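Local coordinates for putative peptidyl-arginine deiminase family protein (Campylobacter jejuni subsp. jejuni serotype O:2, PDB 6B10) that probably hydrolyses agmatine to N-carbamoylputrescine and ammonia, a step toward putrescine in polyamine biosynthesis, as a deiminase of the guanidino-modifying superfamily, at residues M23-P27 against I40-Y44; A221-C225 against L236-K240; L250-P254 against I293-L297; G267-A271 against Y285-D290; A271-F275 against S320-C325. Residues are numbered along the deposited sequence.

Interactions 2, 3 and 4 lie on the same side of the chain's centre and touch in turn. Interactions 2 and 3 use neighbouring strands of one sheet and are joined by the salt bridge from Lys-240 NZ to Glu-252 OE2 (2.6 Å). Interactions 3 and 4 share helix 289-300, and their centres are about 11 Å apart. Interaction 5, about 5 Å from the centre of the chain, shares Ala-271 with interaction 4 and meets it where Tyr-285 OH lies 3.1 Å from Ser-320 OG. Interaction 1 touches only interaction 5 (centres about 12 Å apart), closest at Met-23 O and Cys-325 CB, 3.5 Å. The Ser-25 side chain is about 13 Å from the potassium ion at Phe-91, Asp-106 and Phe-107.

Interaction 1 (M23-P27 against I40-Y44)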
# COMPACT_ATOMS: atom_id res chain seq x y z
N MET A 23 6.18 -7.70 3.48
CA MET A 23 5.53 -8.43 4.55
C MET A 23 4.05 -8.62 4.25
O MET A 23 3.38 -7.68 3.81
CB MET A 23 5.72 -7.68 5.85
CG MET A 23 7.19 -7.39 6.15
SD MET A 23 7.46 -6.58 7.73
CE MET A 23 6.46 -5.10 7.56
N LEU A 24 3.56 -9.83 4.46
CA LEU A 24 2.16 -10.17 4.24
C LEU A 24 1.60 -10.99 5.40
O LEU A 24 2.33 -11.71 6.08
CB LEU A 24 2.01 -10.96 2.93
CG LEU A 24 2.62 -10.33 1.67
CD1 LEU A 24 4.01 -10.90 1.40
CD2 LEU A 24 1.73 -10.54 0.45
N SER A 25 0.29 -10.88 5.60
CA SER A 25 -0.41 -11.68 6.59
C SER A 25 -1.31 -12.68 5.86
O SER A 25 -2.32 -12.31 5.28
CB SER A 25 -1.25 -10.78 7.49
OG SER A 25 -1.97 -11.55 8.43
N LEU A 26 -0.92 -13.96 5.89
CA LEU A 26 -1.64 -15.01 5.18
C LEU A 26 -3.12 -15.12 5.57
O LEU A 26 -3.48 -14.93 6.73
CB LEU A 26 -0.97 -16.37 5.40
CG LEU A 26 0.39 -16.57 4.74
CD1 LEU A 26 0.93 -17.94 5.11
CD2 LEU A 26 0.32 -16.43 3.23
N PRO A 27 -3.99 -15.40 4.58
CA PRO A 27 -5.35 -15.79 4.90
C PRO A 27 -5.36 -17.20 5.48
O PRO A 27 -4.59 -18.04 5.04
CB PRO A 27 -6.07 -15.77 3.54
CG PRO A 27 -5.16 -15.05 2.61
CD PRO A 27 -3.78 -15.29 3.12
N ILE A 40 -7.79 -17.79 -2.80
CA ILE A 40 -6.92 -16.68 -2.40
C ILE A 40 -5.49 -17.15 -2.11
O ILE A 40 -4.52 -16.47 -2.48
CB ILE A 40 -7.50 -15.88 -1.21
CG1 ILE A 40 -6.72 -14.57 -0.98
CG2 ILE A 40 -7.52 -16.70 0.07
CD1 ILE A 40 -6.85 -13.56 -2.10
N LEU A 41 -5.35 -18.31 -1.47
CA LEU A 41 -4.02 -18.86 -1.19
C LEU A 41 -3.24 -19.10 -2.48
O LEU A 41 -2.03 -18.89 -2.51
CB LEU A 41 -4.10 -20.14 -0.36
CG LEU A 41 -4.02 -20.02 1.17
CD1 LEU A 41 -2.81 -19.21 1.61
CD2 LEU A 41 -5.28 -19.43 1.77
N GLN A 42 -3.92 -19.52 -3.53
CA GLN A 42 -3.27 -19.71 -4.82
C GLN A 42 -2.80 -18.36 -5.40
O GLN A 42 -1.72 -18.27 -5.99
CB GLN A 42 -4.20 -20.43 -5.80
CG GLN A 42 -3.57 -20.69 -7.16
CD GLN A 42 -2.19 -21.31 -7.03
OE1 GLN A 42 -2.02 -22.35 -6.39
NE2 GLN A 42 -1.18 -20.67 -7.63
N SER A 43 -3.64 -17.34 -5.25
CA SER A 43 -3.27 -15.97 -5.62
C SER A 43 -2.03 -15.51 -4.85
O SER A 43 -1.07 -15.01 -5.45
CB SER A 43 -4.43 -15.01 -5.36
OG SER A 43 -5.60 -15.45 -6.02
N TYR A 44 -2.05 -15.69 -3.53
CA TYR A 44 -0.90 -15.38 -2.67
C TYR A 44 0.36 -16.07 -3.12
O TYR A 44 1.41 -15.45 -3.23
CB TYR A 44 -1.18 -15.76 -1.22
CG TYR A 44 -1.69 -14.63 -0.38
CD1 TYR A 44 -3.01 -14.25 -0.43
CD2 TYR A 44 -0.83 -13.92 0.46
CE1 TYR A 44 -3.49 -13.20 0.33
CE2 TYR A 44 -1.29 -12.87 1.23
CZ TYR A 44 -2.62 -12.51 1.16
OH TYR A 44 -3.10 -11.47 1.91
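Strand 19-25 ends at Ser-25, and the backbone stays extended through Leu-26 and Pro-27 as it passes the N-terminal half of helix 37-52; the closest CA atoms are those of Pro-27 and Leu-41, 6.9 Å apart. No hydrogen bond joins the two segments, so the fit depends on shape. Tyr-44 is the largest contributor. Pro-27 lies over one face of its ring in a CH-pi contact, with CD of Pro-27 3.6 Å from the centroid of Tyr-44 and 17° off the normal, and Pro-27 CG is 3.4 Å from Tyr-44 CE1. Strand 19-25, helix 37-52 and strand 56-61 form a beta-alpha-beta unit, and this contact seats the helix against the end of the first strand. Leu-24 and Leu-26, two residues apart, both reach the ring: Leu-24 CD2 is 3.9 Å from Tyr-44 CE2, and Leu-26 CD2 is 3.9 Å from Tyr-44 CD2. One turn back along the helix, Ile-40 CG2 packs on Pro-27 CG at 3.8 Å and Leu-41 CD2 on Pro-27 CB at 4.1 Å. Trp-33, from the connecting loop, touches both Pro-27 and Ile-40, while the ring of Phe-314 meets that of Tyr-44 with planes about 30° apart.

Interaction 2 (A221-C225 against L236-K240)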
# COMPACT_ATOMS: atom_id res chain seq x y z
N ALA A 221 0.53 8.63 -10.88
CA ALA A 221 -0.33 7.74 -11.64
C ALA A 221 -1.67 7.72 -10.93
O ALA A 221 -1.70 7.56 -9.71
CB ALA A 221 0.25 6.34 -11.70
N HIS A 222 -2.76 7.86 -11.68
CA HIS A 222 -4.08 8.03 -11.08
C HIS A 222 -5.19 7.38 -11.91
O HIS A 222 -5.15 7.34 -13.14
CB HIS A 222 -4.41 9.52 -10.85
CG HIS A 222 -4.61 10.31 -12.11
ND1 HIS A 222 -5.83 10.38 -12.76
CD2 HIS A 222 -3.75 11.05 -12.85
CE1 HIS A 222 -5.71 11.13 -13.84
NE2 HIS A 222 -4.46 11.55 -13.92
N CYS A 223 -6.20 6.87 -11.20
CA CYS A 223 -7.35 6.25 -11.82
C CYS A 223 -8.10 7.24 -12.69
O CYS A 223 -8.17 8.42 -12.38
CB CYS A 223 -8.29 5.68 -10.77
SG CYS A 223 -7.55 4.30 -9.88
N ILE A 224 -8.63 6.74 -13.79
CA ILE A 224 -9.50 7.52 -14.66
C ILE A 224 -10.58 6.57 -15.17
O ILE A 224 -10.42 5.35 -15.10
CB ILE A 224 -8.71 8.21 -15.81
CG1 ILE A 224 -9.47 9.40 -16.40
CG2 ILE A 224 -8.41 7.24 -16.94
CD1 ILE A 224 -9.89 10.47 -15.41
N CYS A 225 -11.68 7.13 -15.65
CA CYS A 225 -12.75 6.34 -16.24
C CYS A 225 -13.16 6.97 -17.56
O CYS A 225 -13.43 8.17 -17.62
CB CYS A 225 -13.94 6.29 -15.29
SG CYS A 225 -15.35 5.38 -15.97
N LEU A 236 -13.90 10.82 -10.88
CA LEU A 236 -12.54 10.67 -11.38
C LEU A 236 -12.14 11.79 -12.33
O LEU A 236 -10.97 12.19 -12.35
CB LEU A 236 -12.33 9.30 -12.03
CG LEU A 236 -12.40 8.13 -11.04
CD1 LEU A 236 -12.22 6.80 -11.75
CD2 LEU A 236 -11.37 8.27 -9.92
N GLN A 237 -13.09 12.32 -13.10
CA GLN A 237 -12.80 13.50 -13.91
C GLN A 237 -12.48 14.71 -13.03
O GLN A 237 -11.56 15.46 -13.33
CB GLN A 237 -13.94 13.82 -14.88
CG GLN A 237 -13.95 12.93 -16.12
CD GLN A 237 -12.76 13.16 -17.05
OE1 GLN A 237 -12.28 14.29 -17.19
NE2 GLN A 237 -12.29 12.10 -17.70
N LYS A 238 -13.22 14.87 -11.94
CA LYS A 238 -12.95 15.95 -10.99
C LYS A 238 -11.60 15.76 -10.28
O LYS A 238 -10.83 16.71 -10.11
CB LYS A 238 -14.06 16.06 -9.95
CG LYS A 238 -15.36 16.65 -10.48
CD LYS A 238 -16.43 16.62 -9.39
CE LYS A 238 -17.82 16.89 -9.95
NZ LYS A 238 -18.87 16.55 -8.96
N MET A 239 -11.31 14.53 -9.86
CA MET A 239 -10.01 14.20 -9.29
C MET A 239 -8.89 14.55 -10.27
O MET A 239 -7.86 15.08 -9.87
CB MET A 239 -9.94 12.72 -8.90
CG MET A 239 -8.74 12.38 -8.03
SD MET A 239 -8.63 10.61 -7.67
CE MET A 239 -8.09 9.99 -9.26
N LYS A 240 -9.09 14.24 -11.55
CA LYS A 240 -8.11 14.57 -12.58
C LYS A 240 -7.80 16.07 -12.59
O LYS A 240 -6.63 16.47 -12.60
CB LYS A 240 -8.58 14.11 -13.96
CG LYS A 240 -7.56 14.33 -15.07
CD LYS A 240 -8.14 13.98 -16.44
CE LYS A 240 -7.20 14.39 -17.57
NZ LYS A 240 -7.42 13.57 -18.80
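Leu-236 spreads its two methyls along the end of the strand and the residue after it: its CD2 is 4.1 Å from Cys-223 CB and its CD1 is 4.0 Å from Cys-225 CB. Between those two residues Ile-224 starts out facing away from the helix, yet its chi1 t, chi2 p rotamer brings CD1 back to the helix. There Ile-224 CD1 lies 3.7 Å from Leu-236 O, 3.7 Å from Gln-237 NE2 and 4.1 Å from Lys-240 CD, filling the space beside a full helical turn. Strand 219-224, helix 233-244 and strand 249-254 make a beta-alpha-beta crossover. Here the helix runs back over its first strand, the short axes 8.0 Å apart at their closest and 149° between directions; the CA atoms of Ile-224 and Leu-236 approach to 5.5 Å. Farther along the helix Met-239 points at the strand, its CE 3.5 Å from Cys-223 O and 4.0 Å from His-222 CB. The imidazole of His-222 is held by its own strand, ND1 donating to Cys-223 O at 3.1 Å, and this presents CE1 of His-222 to the aliphatic part of Lys-240, 3.9 Å from its CG. Lys-240 lies extended alongside, so its methylenes pack against Ile-224 and His-222 while its NZ forms a salt bridge with Glu-252 on the neighbouring strand 249-254.

Interaction 3 (L250-P254 against I293-L297); sequences LLELP and IAKRL
Leu-251 (chi1 t), Leu-253, Ile-293 (chi1 p) and Leu-297 form the apolar centre where helix 289-300 lies against strand 249-254, an outer strand of the sheet with 219-224; the helix itself connects strands 279-284 and 305-310 of another sheet. The contact thus joins two successive alpha/beta modules, as expected in the pentein fold. Strand 250-254 is extended and helix 293-297 runs nearly antiparallel to it, at 168°, with axes 9.1 Å apart; Leu-253 and Ile-293 pair at 6.0 Å between CA atoms, Leu-251 and Arg-296 at 7.8 Å. Leu-251 CD2 meets Leu-297 CD2 at 3.9 Å. Leu-253 CD2 lies 4.1 Å from Ile-293 CG2 and 4.2 Å from Leu-297 CD1; Pro-254 CD is 3.8 Å from Ile-293 CG2. At the polar edge Arg-296 (chi1 t, chi2 t, chi3 m) reaches across the strand, its CG 3.9 Å from Leu-251 CG, and NH1 donates to Glu-252 O at 2.9 Å. Glu-252 OE2 is salt-bridged to Lys-240. A water donates to Glu-252 OE1 at 2.8 Å and accepts from Arg-296 NH1 at 3.2 Å.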
# COMPACT_ATOMS: atom_id res chain seq x y z
N LEU A 250 1.30 13.58 -14.93
CA LEU A 250 0.21 12.65 -14.67
C LEU A 250 0.22 11.49 -15.65
O LEU A 250 0.46 11.69 -16.83
CB LEU A 250 -1.14 13.37 -14.75
CG LEU A 250 -1.34 14.53 -13.78
CD1 LEU A 250 -2.69 15.18 -14.03
CD2 LEU A 250 -1.22 14.09 -12.33
N LEU A 251 -0.03 10.29 -15.13
CA LEU A 251 -0.12 9.07 -15.92
C LEU A 251 -1.46 8.42 -15.57
O LEU A 251 -1.78 8.25 -14.40
CB LEU A 251 1.06 8.15 -15.60
CG LEU A 251 1.24 6.85 -16.41
CD1 LEU A 251 2.72 6.47 -16.53
CD2 LEU A 251 0.46 5.70 -15.79
N GLU A 252 -2.25 8.07 -16.59
CA GLU A 252 -3.63 7.63 -16.34
C GLU A 252 -3.74 6.12 -16.23
O GLU A 252 -3.07 5.38 -16.94
CB GLU A 252 -4.56 8.16 -17.42
CG GLU A 252 -4.75 9.67 -17.36
CD GLU A 252 -5.76 10.20 -18.37
OE1 GLU A 252 -6.26 9.42 -19.20
OE2 GLU A 252 -6.06 11.41 -18.31
N LEU A 253 -4.60 5.68 -15.32
CA LEU A 253 -4.86 4.27 -15.09
C LEU A 253 -6.34 4.02 -15.28
O LEU A 253 -7.10 4.09 -14.32
CB LEU A 253 -4.45 3.89 -13.66
CG LEU A 253 -3.00 4.19 -13.25
CD1 LEU A 253 -2.83 3.98 -11.76
CD2 LEU A 253 -2.02 3.33 -14.05
N PRO A 254 -6.77 3.76 -16.53
CA PRO A 254 -8.20 3.58 -16.79
C PRO A 254 -8.75 2.34 -16.11
O PRO A 254 -8.22 1.25 -16.29
CB PRO A 254 -8.28 3.43 -18.31
CG PRO A 254 -6.91 2.99 -18.72
CD PRO A 254 -5.98 3.66 -17.77
N ILE A 293 -2.18 -0.44 -19.00
CA ILE A 293 -1.53 0.15 -17.83
C ILE A 293 -0.10 -0.37 -17.65
O ILE A 293 0.78 0.39 -17.28
CB ILE A 293 -2.37 0.04 -16.54
CG1 ILE A 293 -2.59 -1.42 -16.11
CG2 ILE A 293 -3.71 0.76 -16.73
CD1 ILE A 293 -1.75 -1.85 -14.93
N ALA A 294 0.12 -1.64 -17.98
CA ALA A 294 1.46 -2.24 -17.87
C ALA A 294 2.46 -1.61 -18.83
O ALA A 294 3.59 -1.32 -18.45
CB ALA A 294 1.39 -3.75 -18.10
N LYS A 295 2.04 -1.39 -20.08
CA LYS A 295 2.91 -0.73 -21.07
C LYS A 295 3.18 0.71 -20.68
O LYS A 295 4.32 1.18 -20.75
CB LYS A 295 2.29 -0.79 -22.47
CG LYS A 295 2.22 -2.21 -23.02
CD LYS A 295 1.78 -2.25 -24.47
CE LYS A 295 0.36 -1.76 -24.65
NZ LYS A 295 -0.22 -2.27 -25.93
N ARG A 296 2.13 1.40 -20.24
CA ARG A 296 2.23 2.80 -19.83
C ARG A 296 3.17 2.97 -18.64
O ARG A 296 4.11 3.79 -18.69
CB ARG A 296 0.83 3.33 -19.50
CG ARG A 296 0.65 4.83 -19.64
CD ARG A 296 -0.83 5.19 -19.49
NE ARG A 296 -1.55 5.11 -20.76
CZ ARG A 296 -2.87 5.20 -20.89
NH1 ARG A 296 -3.66 5.36 -19.83
NH2 ARG A 296 -3.41 5.13 -22.10
N LEU A 297 2.95 2.19 -17.58
CA LEU A 297 3.80 2.26 -16.39
C LEU A 297 5.24 1.83 -16.69
O LEU A 297 6.19 2.42 -16.18
CB LEU A 297 3.22 1.40 -15.27
CG LEU A 297 1.98 1.92 -14.55
CD1 LEU A 297 1.32 0.81 -13.74
CD2 LEU A 297 2.32 3.08 -13.64
O HOH W 1 -6.41 6.86 -20.30

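Interaction 4 (G267-A271 against Y285-D290)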
# COMPACT_ATOMS: atom_id res chain seq x y z
N GLY A 267 -14.23 -3.36 -6.43
CA GLY A 267 -13.46 -2.13 -6.59
C GLY A 267 -12.12 -2.39 -7.24
O GLY A 267 -11.07 -2.22 -6.61
N ALA A 268 -12.14 -2.78 -8.51
CA ALA A 268 -10.92 -3.08 -9.24
C ALA A 268 -10.21 -1.78 -9.60
O ALA A 268 -10.81 -0.89 -10.19
CB ALA A 268 -11.24 -3.88 -10.50
N THR A 269 -8.94 -1.68 -9.23
CA THR A 269 -8.15 -0.47 -9.45
C THR A 269 -6.69 -0.83 -9.73
O THR A 269 -6.13 -1.71 -9.07
CB THR A 269 -8.23 0.49 -8.25
OG1 THR A 269 -7.28 1.56 -8.41
CG2 THR A 269 -7.95 -0.23 -6.93
N TYR A 270 -6.09 -0.16 -10.70
CA TYR A 270 -4.70 -0.41 -11.06
C TYR A 270 -3.73 0.39 -10.20
O TYR A 270 -2.52 0.16 -10.24
CB TYR A 270 -4.47 -0.15 -12.56
CG TYR A 270 -5.20 -1.12 -13.47
CD1 TYR A 270 -4.83 -2.46 -13.54
CD2 TYR A 270 -6.26 -0.69 -14.29
CE1 TYR A 270 -5.49 -3.35 -14.37
CE2 TYR A 270 -6.93 -1.58 -15.12
CZ TYR A 270 -6.54 -2.91 -15.17
OH TYR A 270 -7.21 -3.79 -16.00
N ALA A 271 -4.26 1.32 -9.40
CA ALA A 271 -3.42 2.13 -8.51
C ALA A 271 -2.88 1.33 -7.31
O ALA A 271 -1.90 1.74 -6.68
CB ALA A 271 -4.19 3.35 -8.02
N TYR A 285 -6.67 -7.81 -13.87
CA TYR A 285 -8.06 -8.21 -13.64
C TYR A 285 -8.68 -8.95 -14.83
O TYR A 285 -9.90 -9.16 -14.89
CB TYR A 285 -8.89 -6.97 -13.29
CG TYR A 285 -8.38 -6.23 -12.06
CD1 TYR A 285 -8.47 -6.80 -10.79
CD2 TYR A 285 -7.82 -4.95 -12.16
CE1 TYR A 285 -8.01 -6.14 -9.66
CE2 TYR A 285 -7.36 -4.27 -11.04
CZ TYR A 285 -7.46 -4.87 -9.79
OH TYR A 285 -7.01 -4.20 -8.66
N LYS A 286 -7.83 -9.36 -15.77
CA LYS A 286 -8.25 -10.03 -17.02
C LYS A 286 -9.16 -9.13 -17.86
O LYS A 286 -10.25 -9.53 -18.28
CB LYS A 286 -8.89 -11.40 -16.73
CG LYS A 286 -8.02 -12.33 -15.89
CD LYS A 286 -6.67 -12.60 -16.55
CE LYS A 286 -5.84 -13.63 -15.78
NZ LYS A 286 -6.50 -14.96 -15.69
N ASP A 287 -8.67 -7.92 -18.10
CA ASP A 287 -9.35 -6.90 -18.88
C ASP A 287 -8.29 -6.31 -19.80
O ASP A 287 -7.11 -6.32 -19.46
CB ASP A 287 -9.92 -5.83 -17.93
CG ASP A 287 -10.63 -4.71 -18.66
OD1 ASP A 287 -9.96 -3.83 -19.25
OD2 ASP A 287 -11.87 -4.67 -18.60
N LYS A 288 -8.71 -5.79 -20.95
CA LYS A 288 -7.78 -5.22 -21.93
C LYS A 288 -6.91 -4.10 -21.35
O LYS A 288 -5.83 -3.83 -21.86
CB LYS A 288 -8.52 -4.70 -23.17
CG LYS A 288 -9.50 -3.57 -22.91
CD LYS A 288 -10.05 -3.02 -24.22
CE LYS A 288 -11.20 -2.05 -23.99
NZ LYS A 288 -10.75 -0.84 -23.26
N ASN A 289 -7.39 -3.45 -20.29
CA ASN A 289 -6.64 -2.38 -19.66
C ASN A 289 -5.42 -2.84 -18.88
O ASN A 289 -4.54 -2.04 -18.61
CB ASN A 289 -7.56 -1.52 -18.78
CG ASN A 289 -8.54 -0.70 -19.59
OD1 ASN A 289 -8.49 -0.66 -20.81
ND2 ASN A 289 -9.45 -0.03 -18.91
N ASP A 290 -5.37 -4.13 -18.52
CA ASP A 290 -4.17 -4.74 -17.93
C ASP A 290 -2.96 -4.41 -18.79
O ASP A 290 -1.92 -3.96 -18.29
CB ASP A 290 -4.28 -6.27 -17.87
CG ASP A 290 -5.31 -6.78 -16.87
OD1 ASP A 290 -5.93 -6.00 -16.12
OD2 ASP A 290 -5.53 -8.00 -16.85
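One carboxylate, that of Asp-290, gathers donors from both segments. Tyr-270 OH gives it a hydrogen bond at 2.6 Å to Asp-290 OD1, tying the loop 267-271 to the helix start, and Tyr-285 N donates to the same OD1 at 3.0 Å; weak bonds from the N atoms of Lys-286 and Asp-287 reach Asp-290 OD2. Asp-287 and Asp-290 form the capping box at the N-terminal end of the helix that follows, with Asp-287 OD1 accepting from Asn-289 N at 2.8 Å. Tyr-285 reaches back the other way: its OH donates to Thr-269 O at 2.7 Å, and Ala-268 CB sits over its face, 3.7 Å from the Tyr-285 centroid in a CH-pi contact. The two tyrosine rings touch obliquely, Tyr-270 CE1 to Tyr-285 CD2 3.6 Å. Thr-269 OG1 closes an ST turn by accepting from Ala-271 N at 3.2 Å, and it also bonds to Thr-210 O. So many donors around Asp-290 are consistent with an ionised carboxylate, its charge stabilised by a tyrosine hydroxyl and by backbone NH groups of the turn.

Interaction 5 (A271-F275 against S320-C325)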
# COMPACT_ATOMS: atom_id res chain seq x y z
N ALA A 271 -4.26 1.32 -9.40
CA ALA A 271 -3.42 2.13 -8.51
C ALA A 271 -2.88 1.33 -7.31
O ALA A 271 -1.90 1.74 -6.68
CB ALA A 271 -4.19 3.35 -8.02
N ASN A 272 -3.48 0.18 -7.02
CA ASN A 272 -3.06 -0.65 -5.89
C ASN A 272 -1.87 -1.56 -6.23
O ASN A 272 -1.83 -2.74 -5.85
CB ASN A 272 -4.25 -1.48 -5.40
CG ASN A 272 -4.29 -1.61 -3.89
OD1 ASN A 272 -4.15 -2.69 -3.34
ND2 ASN A 272 -4.51 -0.49 -3.21
N PHE A 273 -0.90 -1.01 -6.97
CA PHE A 273 0.35 -1.71 -7.26
C PHE A 273 1.31 -1.61 -6.07
O PHE A 273 1.03 -0.92 -5.09
CB PHE A 273 1.02 -1.18 -8.54
CG PHE A 273 1.09 0.33 -8.66
CD1 PHE A 273 1.76 1.10 -7.71
CD2 PHE A 273 0.52 0.97 -9.75
CE1 PHE A 273 1.84 2.48 -7.84
CE2 PHE A 273 0.60 2.35 -9.89
CZ PHE A 273 1.26 3.11 -8.93
N VAL A 274 2.44 -2.31 -6.15
CA VAL A 274 3.44 -2.24 -5.10
C VAL A 274 4.85 -2.24 -5.68
O VAL A 274 5.19 -3.08 -6.49
CB VAL A 274 3.26 -3.37 -4.05
CG1 VAL A 274 3.21 -4.74 -4.69
CG2 VAL A 274 4.38 -3.31 -3.00
N PHE A 275 5.65 -1.27 -5.26
CA PHE A 275 7.06 -1.23 -5.63
C PHE A 275 7.84 -2.19 -4.75
O PHE A 275 7.59 -2.29 -3.55
CB PHE A 275 7.64 0.16 -5.46
CG PHE A 275 7.35 1.11 -6.59
CD1 PHE A 275 8.07 1.05 -7.78
CD2 PHE A 275 6.38 2.10 -6.45
CE1 PHE A 275 7.82 1.94 -8.81
CE2 PHE A 275 6.12 2.99 -7.48
CZ PHE A 275 6.84 2.91 -8.66
N SER A 320 -6.67 -5.02 -2.82
CA SER A 320 -5.88 -5.57 -3.91
C SER A 320 -4.43 -5.70 -3.43
O SER A 320 -4.20 -5.71 -2.23
CB SER A 320 -6.04 -4.70 -5.16
OG SER A 320 -5.42 -5.30 -6.28
N LEU A 321 -3.48 -5.78 -4.35
CA LEU A 321 -2.10 -6.15 -4.01
C LEU A 321 -1.47 -5.27 -2.95
O LEU A 321 -0.92 -5.78 -1.98
CB LEU A 321 -1.20 -6.18 -5.26
CG LEU A 321 -1.59 -7.11 -6.42
CD1 LEU A 321 -0.59 -6.97 -7.56
CD2 LEU A 321 -1.69 -8.57 -5.98
N HIS A 322 -1.56 -3.94 -3.12
CA HIS A 322 -0.92 -2.99 -2.19
C HIS A 322 -1.49 -3.10 -0.78
O HIS A 322 -0.76 -3.03 0.19
CB HIS A 322 -1.08 -1.55 -2.70
CG HIS A 322 -0.19 -0.55 -2.02
ND1 HIS A 322 -0.68 0.46 -1.22
CD2 HIS A 322 1.16 -0.40 -2.03
CE1 HIS A 322 0.33 1.18 -0.76
NE2 HIS A 322 1.45 0.68 -1.24
N CYS A 323 -2.81 -3.29 -0.68
CA CYS A 323 -3.49 -3.44 0.61
C CYS A 323 -3.03 -4.67 1.39
O CYS A 323 -3.07 -4.68 2.62
CB CYS A 323 -5.02 -3.54 0.41
SG CYS A 323 -5.79 -2.09 -0.35
N SER A 324 -2.61 -5.71 0.68
CA SER A 324 -2.23 -6.97 1.30
C SER A 324 -0.76 -7.07 1.73
O SER A 324 -0.31 -8.14 2.14
CB SER A 324 -2.49 -8.11 0.33
OG SER A 324 -1.42 -8.20 -0.59
N CYS A 325 0.00 -5.98 1.63
CA CYS A 325 1.42 -6.06 1.96
C CYS A 325 1.95 -4.79 2.58
O CYS A 325 1.30 -3.74 2.55
CB CYS A 325 2.23 -6.44 0.72
SG CYS A 325 2.20 -5.24 -0.64
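Ala-271 leads from the loop into a buried connection between two parts of the pentein core, the start of strand 274-276 and the loop 320-325 that precedes strand 326-329. Ala-271 itself makes no close contact with 320-325, but its O accepts from Arg-213. Asn-272 does most of the work. Asn-272 CA is 4.9 Å from His-322 CA. Both oxygens of Asn-272 receive backbone donors from a turn with helical torsions at 321-323: His-322 N bonds to Asn-272 O at 3.0 Å, and Cys-323 N to Asn-272 OD1 at 3.0 Å. The amide's other end, ND2, bonds to Asp-209 O, which fixes which way the side chain is flipped. The CA-to-CB bond of Phe-273 points away from 320-325, and its side chain packs on Leu-280 and Val-282 of strand 279-284, whereas Phe-273 O takes a bond from Arg-213 and lies 3.1 Å from His-322 CD2. That imidazole is held at both nitrogens, ND1 by Asp-209 and NE2 by Glu-15, so CD2 is the atom it turns to Phe-273 O and Val-274. Val-274 then turns toward the loop, beside Leu-22 of strand 19-25 and Phe-47 of helix 37-52. Val-274 CB is 4.2 Å from His-322 CD2, and Val-274 CG2 packs 3.7 Å from Cys-325 SG.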